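Local atomic coordinates of PrgX (Enterococcus faecalis, PDB entry 2AWI), a protein that serves as the receptor for the peptide sex pheromone cCF10 and probably binds DNA as a repressor in the control of plasmid conjugation. Residues A[186-189]-A[190-194]; A[93-96]-A[97-100]. The protein carries 1 engineered substitution. One frame throughout, in Å; residues are numbered along the deposited sequence.

Contact 1. Residues A[186-189]-A[190-194]; sequences YDLT and IQTVL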
loop_
_atom_site.group_PDB
_atom_site.type_symbol
_atom_site.label_atom_id
_atom_site.label_comp_id
_atom_site.label_asym_id
_atom_site.label_seq_id
_atom_site.Cartn_x
_atom_site.Cartn_y
_atom_site.Cartn_z
ATOM N N TYR A 186 -31.995 -20.507 -6.743
ATOM C CA TYR A 186 -31.345 -21.413 -7.681
ATOM C C TYR A 186 -29.955 -20.875 -8.043
ATOM O O TYR A 186 -28.968 -21.614 -8.020
ATOM C CB TYR A 186 -32.238 -21.568 -8.923
ATOM C CG TYR A 186 -31.599 -22.259 -10.103
ATOM C CD1 TYR A 186 -30.944 -21.528 -11.096
ATOM C CD2 TYR A 186 -31.648 -23.647 -10.226
ATOM C CE1 TYR A 186 -30.352 -22.169 -12.187
ATOM C CE2 TYR A 186 -31.064 -24.292 -11.303
ATOM C CZ TYR A 186 -30.417 -23.554 -12.279
ATOM O OH TYR A 186 -29.821 -24.210 -13.332
ATOM N N ASP A 187 -29.885 -19.582 -8.350
ATOM C CA ASP A 187 -28.621 -18.937 -8.695
ATOM C C ASP A 187 -27.541 -19.153 -7.629
ATOM O O ASP A 187 -26.397 -19.481 -7.950
ATOM C CB ASP A 187 -28.826 -17.432 -8.878
ATOM C CG ASP A 187 -29.645 -17.091 -10.114
ATOM O OD1 ASP A 187 -29.840 -15.887 -10.367
ATOM O OD2 ASP A 187 -30.090 -18.012 -10.832
ATOM N N LEU A 188 -27.906 -18.964 -6.362
ATOM C CA LEU A 188 -26.960 -19.110 -5.261
ATOM C C LEU A 188 -26.403 -20.529 -5.199
ATOM O O LEU A 188 -25.199 -20.736 -5.088
ATOM C CB LEU A 188 -27.647 -18.789 -3.933
ATOM C CG LEU A 188 -26.821 -18.235 -2.764
ATOM C CD1 LEU A 188 -27.446 -18.708 -1.474
ATOM C CD2 LEU A 188 -25.387 -18.685 -2.827
ATOM N N THR A 189 -27.302 -21.497 -5.274
ATOM C CA THR A 189 -26.947 -22.902 -5.209
ATOM C C THR A 189 -25.999 -23.372 -6.312
ATOM O O THR A 189 -25.055 -24.114 -6.050
ATOM C CB THR A 189 -28.209 -23.748 -5.245
ATOM O OG1 THR A 189 -29.107 -23.283 -4.229
ATOM C CG2 THR A 189 -27.874 -25.212 -4.999
ATOM N N ILE A 190 -26.245 -22.946 -7.543
ATOM C CA ILE A 190 -25.389 -23.353 -8.640
ATOM C C ILE A 190 -24.015 -22.698 -8.522
ATOM O O ILE A 190 -23.040 -23.189 -9.093
ATOM C CB ILE A 190 -26.020 -22.994 -9.994
ATOM C CG1 ILE A 190 -26.124 -21.476 -10.135
ATOM C CG2 ILE A 190 -27.408 -23.626 -10.097
ATOM C CD1 ILE A 190 -26.677 -21.034 -11.461
ATOM N N GLN A 191 -23.945 -21.595 -7.771
ATOM C CA GLN A 191 -22.695 -20.866 -7.565
ATOM C C GLN A 191 -21.864 -21.455 -6.435
ATOM O O GLN A 191 -20.639 -21.496 -6.513
ATOM C CB GLN A 191 -22.978 -19.397 -7.248
ATOM C CG GLN A 191 -23.083 -18.491 -8.459
ATOM C CD GLN A 191 -23.646 -17.124 -8.111
ATOM O OE1 GLN A 191 -24.860 -16.945 -8.028
ATOM N NE2 GLN A 191 -22.764 -16.157 -7.891
ATOM N N THR A 192 -22.536 -21.902 -5.381
ATOM C CA THR A 192 -21.854 -22.472 -4.227
ATOM C C THR A 192 -20.960 -23.638 -4.638
ATOM O O THR A 192 -19.834 -23.765 -4.158
ATOM C CB THR A 192 -22.871 -22.954 -3.171
ATOM O OG1 THR A 192 -23.715 -21.858 -2.792
ATOM C CG2 THR A 192 -22.156 -23.480 -1.926
ATOM N N VAL A 193 -21.477 -24.477 -5.532
ATOM C CA VAL A 193 -20.755 -25.640 -6.029
ATOM C C VAL A 193 -19.419 -25.232 -6.610
ATOM O O VAL A 193 -18.383 -25.762 -6.234
ATOM C CB VAL A 193 -21.533 -26.369 -7.155
ATOM C CG1 VAL A 193 -20.692 -27.513 -7.695
ATOM C CG2 VAL A 193 -22.860 -26.879 -6.639
ATOM N N LEU A 194 -19.452 -24.282 -7.531
ATOM C CA LEU A 194 -18.239 -23.835 -8.185
ATOM C C LEU A 194 -17.235 -23.285 -7.194
ATOM O O LEU A 194 -16.062 -23.642 -7.243
ATOM C CB LEU A 194 -18.576 -22.785 -9.251
ATOM C CG LEU A 194 -19.730 -23.194 -10.175
ATOM C CD1 LEU A 194 -20.025 -22.093 -11.172
ATOM C CD2 LEU A 194 -19.367 -24.482 -10.886
#
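Tyr186 and Ile190, one helical turn apart, form the apolar part of this contact. The methyl CG2 of Ile190 sits over one face of the tyrosine ring, 3.8 Å from its centroid and displaced toward the CZ end, a CH-pi contact. The ring reaches the next turn because chi1 (169°) swings CG of Tyr186 to the side opposite the backbone N, which brings its face within reach of the methyl. The longer branch of Ile190 runs across the helix axis rather than along it: CD1 lies 3.9 Å from CE1 of Tyr186, while CG1 packs against the carbonyl oxygen of Asp187.

The polar part centres on Leu188 O. It accepts the helical bond from Thr192 N at 2.9 Å and a second bond from the hydroxyl, Thr192 OG1, at 3.0 Å. The hydroxyl comes from above the carbonyl plane, so one residue grips the oxygen with two groups. With chi1 at -57°, OG1 stays beside its own backbone N and can turn back to the preceding turn; it also bonds to Tyr232 OH. Close by, CD2 of Leu188 touches this hydroxyl oxygen at 3.6 Å.

Backbone bonding is uneven. Ile190 N bonds well to Tyr186 O, but Gln191 N makes only weak bonds to Asp187 O and Leu188 O. The buried Asp187 carboxylate finds its partners outside this turn, its two oxygens held by Ser227 N and Ser181 OG.

Other side-chain contacts join helix 184-203 to its surroundings in the all-helical TPR-family region. Ile190, Gln191 and Leu194 pack on Leu220 of helix 207-220, Thr189 and Val193 meet the engineered Cys153 of helix 150-159, and Leu188 touches both Tyr232 of helix 230-248 and Lys184 of a second subunit.

Contact 2. Residues A[93-96]-A[97-100]; sequences DKNF and QRIE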
loop_
_atom_site.group_PDB
_atom_site.type_symbol
_atom_site.label_atom_id
_atom_site.label_comp_id
_atom_site.label_asym_id
_atom_site.label_seq_id
_atom_site.Cartn_x
_atom_site.Cartn_y
_atom_site.Cartn_z
ATOM N N ASP A 93 -27.282 -40.013 16.715
ATOM C CA ASP A 93 -27.662 -41.417 16.708
ATOM C C ASP A 93 -29.130 -41.737 16.436
ATOM O O ASP A 93 -29.464 -42.331 15.410
ATOM C CB ASP A 93 -27.257 -42.045 18.040
ATOM C CG ASP A 93 -26.836 -43.486 17.899
ATOM O OD1 ASP A 93 -27.660 -44.307 17.446
ATOM O OD2 ASP A 93 -25.675 -43.794 18.240
ATOM N N LYS A 94 -30.003 -41.346 17.358
ATOM C CA LYS A 94 -31.430 -41.635 17.236
ATOM C C LYS A 94 -32.098 -41.034 16.003
ATOM O O LYS A 94 -32.996 -41.643 15.417
ATOM C CB LYS A 94 -32.157 -41.174 18.502
ATOM C CG LYS A 94 -33.475 -41.886 18.755
ATOM C CD LYS A 94 -33.921 -41.695 20.195
ATOM C CE LYS A 94 -35.149 -42.531 20.516
ATOM N NZ LYS A 94 -35.517 -42.450 21.960
ATOM N N ASN A 95 -31.666 -39.840 15.612
ATOM C CA ASN A 95 -32.234 -39.180 14.445
ATOM C C ASN A 95 -31.655 -39.776 13.175
ATOM O O ASN A 95 -32.356 -39.941 12.177
ATOM C CB ASN A 95 -31.944 -37.682 14.496
ATOM C CG ASN A 95 -32.851 -36.950 15.460
ATOM O OD1 ASN A 95 -32.446 -35.973 16.090
ATOM N ND2 ASN A 95 -34.091 -37.411 15.571
ATOM N N PHE A 96 -30.369 -40.103 13.225
ATOM C CA PHE A 96 -29.682 -40.685 12.081
ATOM C C PHE A 96 -30.290 -42.032 11.725
ATOM O O PHE A 96 -30.240 -42.455 10.572
ATOM C CB PHE A 96 -28.196 -40.861 12.391
ATOM C CG PHE A 96 -27.390 -41.377 11.235
ATOM C CD1 PHE A 96 -27.240 -40.614 10.080
ATOM C CD2 PHE A 96 -26.779 -42.628 11.299
ATOM C CE1 PHE A 96 -26.489 -41.091 9.001
ATOM C CE2 PHE A 96 -26.028 -43.115 10.234
ATOM C CZ PHE A 96 -25.881 -42.348 9.081
ATOM N N GLN A 97 -30.864 -42.705 12.718
ATOM C CA GLN A 97 -31.476 -44.010 12.490
ATOM C C GLN A 97 -32.808 -43.871 11.771
ATOM O O GLN A 97 -33.356 -44.849 11.265
ATOM C CB GLN A 97 -31.688 -44.744 13.818
ATOM C CG GLN A 97 -30.403 -45.045 14.575
ATOM C CD GLN A 97 -30.648 -45.823 15.857
ATOM O OE1 GLN A 97 -29.725 -46.066 16.636
ATOM N NE2 GLN A 97 -31.896 -46.222 16.079
ATOM N N ARG A 98 -33.329 -42.650 11.732
ATOM C CA ARG A 98 -34.597 -42.385 11.065
ATOM C C ARG A 98 -34.327 -41.883 9.650
ATOM O O ARG A 98 -35.006 -42.265 8.699
ATOM C CB ARG A 98 -35.396 -41.331 11.839
ATOM C CG ARG A 98 -36.724 -40.966 11.186
ATOM C CD ARG A 98 -37.455 -39.828 11.908
ATOM N NE ARG A 98 -36.722 -38.560 11.875
ATOM C CZ ARG A 98 -35.899 -38.140 12.831
ATOM N NH1 ARG A 98 -35.698 -38.883 13.911
ATOM N NH2 ARG A 98 -35.272 -36.976 12.708
ATOM N N ILE A 99 -33.316 -41.034 9.526
ATOM C CA ILE A 99 -32.941 -40.446 8.249
ATOM C C ILE A 99 -32.241 -41.420 7.307
ATOM O O ILE A 99 -32.626 -41.547 6.145
ATOM C CB ILE A 99 -32.012 -39.221 8.462
ATOM C CG1 ILE A 99 -32.748 -38.135 9.257
ATOM C CG2 ILE A 99 -31.541 -38.680 7.122
ATOM C CD1 ILE A 99 -33.981 -37.584 8.568
ATOM N N GLU A 100 -31.212 -42.095 7.816
ATOM C CA GLU A 100 -30.421 -43.045 7.028
ATOM C C GLU A 100 -31.276 -43.904 6.094
ATOM O O GLU A 100 -31.007 -43.984 4.897
ATOM C CB GLU A 100 -29.591 -43.937 7.963
ATOM C CG GLU A 100 -28.416 -44.656 7.306
ATOM C CD GLU A 100 -28.848 -45.754 6.350
ATOM O OE1 GLU A 100 -29.682 -46.595 6.750
ATOM O OE2 GLU A 100 -28.347 -45.784 5.203
#
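Phe96 and Glu100 meet through hydrocarbon: CB of Glu100 stands over the centre of the phenylalanine ring, 4.2 Å from its centroid and 11° off the ring normal, a CH-pi contact. CG of Glu100 comes nearer the rim, 3.9 Å from Phe96 CZ, and a bend beyond it turns the carboxylate away from the ring.

On another side of the helix, Asn95 and Arg98 run side by side in the same direction, with amide and guanidinium planes 81° apart. The flat guanidinium group lies over Asn95 O, which is 3.8 Å from its plane and offset toward the rim. The bend at chi3 (64°) folds the otherwise extended arginine back over this turn.

Beneath the side chains, Asn95 O accepts two backbone bonds, from Ile99 N at 3.0 Å and from Arg98 N at 2.9 Å. Phe96 O takes Glu100 N at 2.9 Å, while the Gln97 N bond to Asp93 O is weak.

Farther out, Phe92 stacks on the Phe96 ring, and Tyr113 of helix 107-122 touches it. Glu78 of helix 74-87 holds Arg98 NE in a salt bridge, and Arg103 pairs with the carboxylate of Glu100.

The charge of Arg98 is thus answered by Glu78 and that of Glu100 by Arg103, both outside the segments, so that these two residues contribute to the contact within helix 92-102 through CH-pi packing, the guanidinium face and backbone bonds.

In the fold
Both contacts lie within a single helix, contact 1 on helix 184-203 and contact 2 on helix 92-102, and each places an aliphatic carbon from four residues on over an aromatic face. Contact 1 is buried, its centre about 6 Å from the centre of the chain; contact 2 lies at the surface, its centre about 24 Å from that point. The centres of the two contacts are about 28 Å apart and they do not touch. The buried helix uses a threonine hydroxyl to reinforce a carbonyl, and a second subunit comes within reach. At the surface, salt bridges to Glu78 and Arg103 take over, and no other chain of the assembly touches the segments.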